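PDB 3EAA: EvpC from Edwardsiella tarda, which is an Hcp-family protein of the type VI secretion system, probably secreted and, as in its relatives, probably assembling into hexameric rings. Local coordinates for residues Ser55-Thr60 and Ile126-Lys131; Phe95-Tyr100 and Trp135-Gln140. All coordinates share one frame; numbering follows the deposited sequence.

Running from the N terminus, the chain enters contact 1 at 55-60, in strand 52-62, and then contact 2 at 95-100. It returns to contact 1 at 126-131 and, after strand 132-134, completes contact 2 at 135-140. The two closed loops therefore cross rather than nest: contact 1 spans 65 intervening residues, contact 2 spans 34, and the centres of the contacts lie about 19 Å apart. Contact 1 pairs strands 52-62 and 123-129, the middle strands of a four-stranded antiparallel sheet. Contact 2 lays the segment that follows strand 132-134 against strand 96-102 of the other sheet, so the stretch from 126 to 140 runs from one sheet to the next.

Contact 1 of 2, residues Ser55-Thr60 and Ile126-Lys131; sequences SVLRVT and IDFAYK
Arg58 and Asp127, whose side chains leave the same face of the sheet, both carry CG beside the backbone N (chi1 -69° and -78°) and lie side by side. Arg58 then bends at chi3, and its NE reaches Asp127 OD1 at 3.1 Å in a salt bridge whose hydrogen bond is weak. The guanidinium and carboxylate planes stand nearly perpendicular, with OD2 over one guanidinium face. Tyr130 CG sits between its backbone N and carbonyl carbon (chi1 52°); from there the ring brings OH to Ser55 O, to which it donates a 2.6 Å bond in the carbonyl plane. The same hydroxyl is hydrogen-bonded to Trp32 NE1.

Strands 57-60 and 126-129 run antiparallel around the salt bridge. Leu57 with Phe128 and Val59 with Ile126 are hydrogen-bonded pairs, and Arg58 with Asp127 is the non-hydrogen-bonded pair. Phe128 N gives Leu57 O a nearly straight bond of 3.0 Å, while the return bond from Leu57 N is weak; Val59 N to Ile126 O is shorter, at 2.7 Å. On the face opposite the salt bridge, Phe128 CE1 approaches Val59 CB, which lies at the ring edge at 4.0 Å. Ile126 CG2 lies over one face of that ring, toward its rim, and Leu57 CD2 touches its CD1. Leu83 of strand 80-88 packs against both Leu57 and Phe128.

Within the Hcp beta-barrel, this pairing keeps its ion pair on the more exposed face and packs buried Leu57, Val59, Ile126 and Phe128 on the other; the buried Tyr130 hydroxyl is satisfied by both a carbonyl and an indole.

Contact 2 of 2, residues Phe95-Tyr100 and Trp135-Gln140; sequences FAFCIY and WEYVPQ
Phe97 O accepts from Val138 N at 2.8 Å, and Glu136 O accepts from Ile99 N at 2.9 Å; these two backbone bonds flank the single bridge between Cys98 and Tyr137. The first lies where the chain turns a corner, at Phe97. Tyr137 adds a CA-H...O contact to Phe97 O, and its ring lies beside this oxygen. Glu136 O likewise receives the CA-H of Cys98.

Glu136 extends its chain beyond CG, and OE1 passes Ile99 CB at 3.6 Å; OE1 forms a salt bridge with Lys149 NZ, and OE2 has a long, weak ion pair with Lys101 NZ. Trp135 NE1 is bonded to Ser72 OG of a neighbouring subunit, so the indole N-H is satisfied across a subunit interface, while the benzo rim meets Tyr100. There, Tyr100 CE2 meets Trp135 CE3 at 3.5 Å, rim to rim, with the ring planes 64° apart. Trp32 touches both rings.

At the far end the packing is mainly apolar. Phe95 CG lies between its backbone N and carbonyl carbon (chi1 67°), and the ring reaches Val138 CG1 through CE1 at 3.7 Å. Gln140 crosses it obliquely, CB in the ring plane at the edge and CG 3.6 Å from CZ, with the amide almost perpendicular to the ring.

With strand 80-88 hydrogen-bonded to the other side of 96-102, this irregular antiparallel pairing prolongs a sheet of the beta-barrel fold of Hcp proteins, at a place where Trp135 and its neighbours also meet an adjacent subunit of the six-chain assembly.

Contact 1 of 2, residues Ser55-Thr60 and Ile126-Lys131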
loop_
_atom_site.group_PDB
_atom_site.type_symbol
_atom_site.label_atom_id
_atom_site.label_comp_id
_atom_site.label_asym_id
_atom_site.label_seq_id
_atom_site.Cartn_x
_atom_site.Cartn_y
_atom_site.Cartn_z
ATOM N N SER A 55 -2.482 -16.268 19.269
ATOM C CA SER A 55 -2.444 -14.826 19.152
ATOM C C SER A 55 -3.236 -13.994 20.110
ATOM O O SER A 55 -4.125 -14.459 20.713
ATOM C CB SER A 55 -2.696 -14.362 17.728
ATOM O OG SER A 55 -3.999 -14.014 17.518
ATOM N N VAL A 56 -2.884 -12.743 20.269
ATOM C CA VAL A 56 -3.698 -11.894 21.109
ATOM C C VAL A 56 -5.064 -11.775 20.454
ATOM O O VAL A 56 -5.219 -12.076 19.266
ATOM C CB VAL A 56 -3.055 -10.515 21.257
ATOM C CG1 VAL A 56 -3.823 -9.679 22.240
ATOM C CG2 VAL A 56 -1.613 -10.666 21.713
ATOM N N LEU A 57 -6.059 -11.371 21.236
ATOM C CA LEU A 57 -7.374 -11.070 20.694
ATOM C C LEU A 57 -7.436 -9.572 20.504
ATOM O O LEU A 57 -7.053 -8.820 21.393
ATOM C CB LEU A 57 -8.464 -11.501 21.664
ATOM C CG LEU A 57 -9.867 -10.988 21.347
ATOM C CD1 LEU A 57 -10.566 -11.894 20.357
ATOM C CD2 LEU A 57 -10.691 -10.877 22.609
ATOM N N ARG A 58 -7.896 -9.132 19.339
ATOM C CA ARG A 58 -7.939 -7.705 19.048
ATOM C C ARG A 58 -9.358 -7.196 19.009
ATOM O O ARG A 58 -10.095 -7.421 18.053
ATOM C CB ARG A 58 -7.278 -7.395 17.710
ATOM C CG ARG A 58 -5.796 -7.596 17.701
ATOM C CD ARG A 58 -5.177 -6.889 16.533
ATOM N NE ARG A 58 -4.910 -5.488 16.818
ATOM C CZ ARG A 58 -4.068 -4.753 16.101
ATOM N NH1 ARG A 58 -3.433 -5.305 15.075
ATOM N NH2 ARG A 58 -3.857 -3.477 16.403
ATOM N N VAL A 59 -9.737 -6.472 20.039
ATOM C CA VAL A 59 -11.101 -6.012 20.108
ATOM C C VAL A 59 -11.241 -4.614 19.532
ATOM O O VAL A 59 -10.353 -3.788 19.669
ATOM C CB VAL A 59 -11.635 -6.102 21.544
ATOM C CG1 VAL A 59 -12.724 -5.068 21.787
ATOM C CG2 VAL A 59 -12.146 -7.499 21.794
ATOM N N THR A 60 -12.358 -4.368 18.864
ATOM C CA THR A 60 -12.696 -3.024 18.427
ATOM C C THR A 60 -14.045 -2.614 19.009
ATOM O O THR A 60 -14.981 -3.406 19.036
ATOM C CB THR A 60 -12.721 -2.905 16.891
ATOM O OG1 THR A 60 -11.462 -3.327 16.366
ATOM C CG2 THR A 60 -12.961 -1.472 16.471
ATOM N N ILE A 126 -8.393 -2.599 21.370
ATOM C CA ILE A 126 -7.760 -3.213 22.528
ATOM C C ILE A 126 -7.181 -4.603 22.262
ATOM O O ILE A 126 -7.833 -5.475 21.678
ATOM C CB ILE A 126 -8.729 -3.333 23.717
ATOM C CG1 ILE A 126 -9.400 -1.999 24.013
ATOM C CG2 ILE A 126 -7.989 -3.825 24.942
ATOM C CD1 ILE A 126 -10.676 -1.805 23.268
ATOM N N ASP A 127 -5.951 -4.810 22.719
ATOM C CA ASP A 127 -5.318 -6.110 22.612
ATOM C C ASP A 127 -5.296 -6.804 23.965
ATOM O O ASP A 127 -4.771 -6.278 24.948
ATOM C CB ASP A 127 -3.911 -5.987 22.021
ATOM C CG ASP A 127 -3.929 -5.797 20.507
ATOM O OD1 ASP A 127 -5.013 -5.516 19.953
ATOM O OD2 ASP A 127 -2.866 -5.948 19.862
ATOM N N PHE A 128 -5.885 -7.992 23.995
ATOM C CA PHE A 128 -6.012 -8.775 25.205
ATOM C C PHE A 128 -5.076 -9.972 25.194
ATOM O O PHE A 128 -5.287 -10.929 24.445
ATOM C CB PHE A 128 -7.439 -9.268 25.339
ATOM C CG PHE A 128 -8.407 -8.210 25.754
ATOM C CD1 PHE A 128 -9.317 -7.709 24.856
ATOM C CD2 PHE A 128 -8.423 -7.736 27.050
ATOM C CE1 PHE A 128 -10.222 -6.747 25.237
ATOM C CE2 PHE A 128 -9.327 -6.782 27.437
ATOM C CZ PHE A 128 -10.230 -6.282 26.530
ATOM N N ALA A 129 -4.032 -9.909 26.016
ATOM C CA ALA A 129 -3.158 -11.060 26.220
ATOM C C ALA A 129 -3.764 -12.013 27.262
ATOM O O ALA A 129 -4.509 -11.580 28.139
ATOM C CB ALA A 129 -1.782 -10.603 26.636
ATOM N N TYR A 130 -3.451 -13.303 27.160
ATOM C CA TYR A 130 -4.088 -14.316 28.010
ATOM C C TYR A 130 -3.218 -15.552 28.275
ATOM O O TYR A 130 -2.071 -15.622 27.843
ATOM C CB TYR A 130 -5.447 -14.735 27.420
ATOM C CG TYR A 130 -5.412 -15.167 25.962
ATOM C CD1 TYR A 130 -5.171 -14.248 24.942
ATOM C CD2 TYR A 130 -5.638 -16.489 25.608
ATOM C CE1 TYR A 130 -5.146 -14.644 23.623
ATOM C CE2 TYR A 130 -5.615 -16.890 24.289
ATOM C CZ TYR A 130 -5.368 -15.966 23.304
ATOM O OH TYR A 130 -5.345 -16.377 21.991
ATOM N N LYS A 131 -3.767 -16.521 29.001
ATOM C CA LYS A 131 -3.050 -17.762 29.279
ATOM C C LYS A 131 -3.779 -18.963 28.700
ATOM O O LYS A 131 -3.148 -19.887 28.186
ATOM C CB LYS A 131 -2.859 -17.962 30.783
ATOM C CG LYS A 131 -1.725 -17.152 31.386
ATOM C CD LYS A 131 -0.386 -17.539 30.794
ATOM C CE LYS A 131 0.747 -16.885 31.560
ATOM N NZ LYS A 131 2.067 -17.134 30.932
#

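Contact 2 of 2, residues Phe95-Tyr100 and Trp135-Gln140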
loop_
_atom_site.group_PDB
_atom_site.type_symbol
_atom_site.label_atom_id
_atom_site.label_comp_id
_atom_site.label_asym_id
_atom_site.label_seq_id
_atom_site.Cartn_x
_atom_site.Cartn_y
_atom_site.Cartn_z
ATOM N N PHE A 95 -29.251 -16.140 20.436
ATOM C CA PHE A 95 -28.328 -16.960 21.213
ATOM C C PHE A 95 -26.894 -16.866 20.684
ATOM O O PHE A 95 -26.644 -16.423 19.561
ATOM C CB PHE A 95 -28.782 -18.416 21.235
ATOM C CG PHE A 95 -28.706 -19.086 19.903
ATOM C CD1 PHE A 95 -27.596 -19.824 19.552
ATOM C CD2 PHE A 95 -29.744 -18.972 18.996
ATOM C CE1 PHE A 95 -27.521 -20.436 18.332
ATOM C CE2 PHE A 95 -29.676 -19.586 17.776
ATOM C CZ PHE A 95 -28.562 -20.318 17.441
ATOM N N ALA A 96 -25.950 -17.289 21.511
ATOM C CA ALA A 96 -24.544 -17.191 21.169
ATOM C C ALA A 96 -24.082 -18.433 20.426
ATOM O O ALA A 96 -23.966 -19.509 21.001
ATOM C CB ALA A 96 -23.721 -16.983 22.417
ATOM N N PHE A 97 -23.803 -18.277 19.142
ATOM C CA PHE A 97 -23.423 -19.414 18.325
ATOM C C PHE A 97 -21.935 -19.628 18.421
ATOM O O PHE A 97 -21.376 -20.516 17.787
ATOM C CB PHE A 97 -23.839 -19.190 16.874
ATOM C CG PHE A 97 -23.332 -17.911 16.300
ATOM C CD1 PHE A 97 -22.158 -17.881 15.584
ATOM C CD2 PHE A 97 -24.025 -16.732 16.486
ATOM C CE1 PHE A 97 -21.689 -16.702 15.054
ATOM C CE2 PHE A 97 -23.558 -15.541 15.960
ATOM C CZ PHE A 97 -22.390 -15.531 15.245
ATOM N N CYS A 98 -21.288 -18.806 19.226
ATOM C CA CYS A 98 -19.859 -18.943 19.436
ATOM C C CYS A 98 -19.473 -18.352 20.766
ATOM O O CYS A 98 -19.644 -17.159 20.994
ATOM C CB CYS A 98 -19.085 -18.237 18.333
ATOM S SG CYS A 98 -17.314 -18.438 18.516
ATOM N N ILE A 99 -18.953 -19.187 21.651
ATOM C CA ILE A 99 -18.640 -18.719 22.993
ATOM C C ILE A 99 -17.172 -18.904 23.294
ATOM O O ILE A 99 -16.708 -20.018 23.469
ATOM C CB ILE A 99 -19.462 -19.450 24.069
ATOM C CG1 ILE A 99 -20.959 -19.373 23.747
ATOM C CG2 ILE A 99 -19.153 -18.877 25.456
ATOM C CD1 ILE A 99 -21.417 -20.372 22.672
ATOM N N TYR A 100 -16.444 -17.800 23.357
ATOM C CA TYR A 100 -15.022 -17.860 23.639
ATOM C C TYR A 100 -14.799 -17.601 25.109
ATOM O O TYR A 100 -15.568 -16.885 25.729
ATOM C CB TYR A 100 -14.263 -16.836 22.806
ATOM C CG TYR A 100 -13.581 -17.428 21.604
ATOM C CD1 TYR A 100 -14.140 -17.323 20.332
ATOM C CD2 TYR A 100 -12.366 -18.086 21.737
ATOM C CE1 TYR A 100 -13.502 -17.862 19.221
ATOM C CE2 TYR A 100 -11.718 -18.627 20.636
ATOM C CZ TYR A 100 -12.292 -18.515 19.380
ATOM O OH TYR A 100 -11.649 -19.061 18.290
ATOM N N TRP A 135 -13.088 -22.655 22.664
ATOM C CA TRP A 135 -13.867 -22.239 21.490
ATOM C C TRP A 135 -15.386 -22.262 21.674
ATOM O O TRP A 135 -16.006 -21.210 21.781
ATOM C CB TRP A 135 -13.515 -23.025 20.222
ATOM C CG TRP A 135 -12.185 -23.689 20.185
ATOM C CD1 TRP A 135 -11.939 -24.979 19.819
ATOM C CD2 TRP A 135 -10.917 -23.113 20.507
ATOM N NE1 TRP A 135 -10.599 -25.244 19.897
ATOM C CE2 TRP A 135 -9.950 -24.124 20.315
ATOM C CE3 TRP A 135 -10.507 -21.853 20.935
ATOM C CZ2 TRP A 135 -8.590 -23.902 20.542
ATOM C CZ3 TRP A 135 -9.148 -21.638 21.160
ATOM C CH2 TRP A 135 -8.211 -22.661 20.961
ATOM N N GLU A 136 -15.981 -23.451 21.670
ATOM C CA GLU A 136 -17.445 -23.591 21.745
ATOM C C GLU A 136 -18.190 -22.902 20.605
ATOM O O GLU A 136 -18.162 -21.677 20.462
ATOM C CB GLU A 136 -17.994 -23.064 23.067
ATOM C CG GLU A 136 -17.525 -23.783 24.305
ATOM C CD GLU A 136 -18.332 -23.383 25.521
ATOM O OE1 GLU A 136 -19.430 -22.822 25.335
ATOM O OE2 GLU A 136 -17.880 -23.630 26.658
ATOM N N TYR A 137 -18.878 -23.710 19.814
ATOM C CA TYR A 137 -19.701 -23.232 18.716
ATOM C C TYR A 137 -21.078 -23.892 18.793
ATOM O O TYR A 137 -21.216 -25.003 19.306
ATOM C CB TYR A 137 -19.046 -23.609 17.393
ATOM C CG TYR A 137 -19.912 -23.375 16.167
ATOM C CD1 TYR A 137 -19.939 -22.132 15.551
ATOM C CD2 TYR A 137 -20.683 -24.397 15.617
ATOM C CE1 TYR A 137 -20.710 -21.902 14.434
ATOM C CE2 TYR A 137 -21.463 -24.176 14.496
ATOM C CZ TYR A 137 -21.471 -22.921 13.903
ATOM O OH TYR A 137 -22.239 -22.663 12.782
ATOM N N VAL A 138 -22.092 -23.216 18.269
ATOM C CA VAL A 138 -23.436 -23.771 18.221
ATOM C C VAL A 138 -24.074 -23.495 16.866
ATOM O O VAL A 138 -24.216 -22.337 16.477
ATOM C CB VAL A 138 -24.329 -23.162 19.319
ATOM C CG1 VAL A 138 -25.766 -23.583 19.137
ATOM C CG2 VAL A 138 -23.835 -23.569 20.697
ATOM N N PRO A 139 -24.457 -24.559 16.138
ATOM C CA PRO A 139 -25.219 -24.488 14.886
ATOM C C PRO A 139 -26.603 -23.881 15.097
ATOM O O PRO A 139 -27.019 -23.680 16.240
ATOM C CB PRO A 139 -25.366 -25.959 14.494
ATOM C CG PRO A 139 -25.137 -26.696 15.760
ATOM C CD PRO A 139 -24.050 -25.940 16.415
ATOM N N GLN A 140 -27.311 -23.605 14.005
ATOM C CA GLN A 140 -28.657 -23.044 14.085
ATOM C C GLN A 140 -29.593 -23.753 13.108
ATOM O O GLN A 140 -29.276 -23.908 11.926
ATOM C CB GLN A 140 -28.625 -21.536 13.805
ATOM C CG GLN A 140 -29.906 -20.778 14.156
ATOM C CD GLN A 140 -29.817 -19.280 13.853
ATOM O OE1 GLN A 140 -30.404 -18.452 14.554
ATOM N NE2 GLN A 140 -29.080 -18.931 12.803
#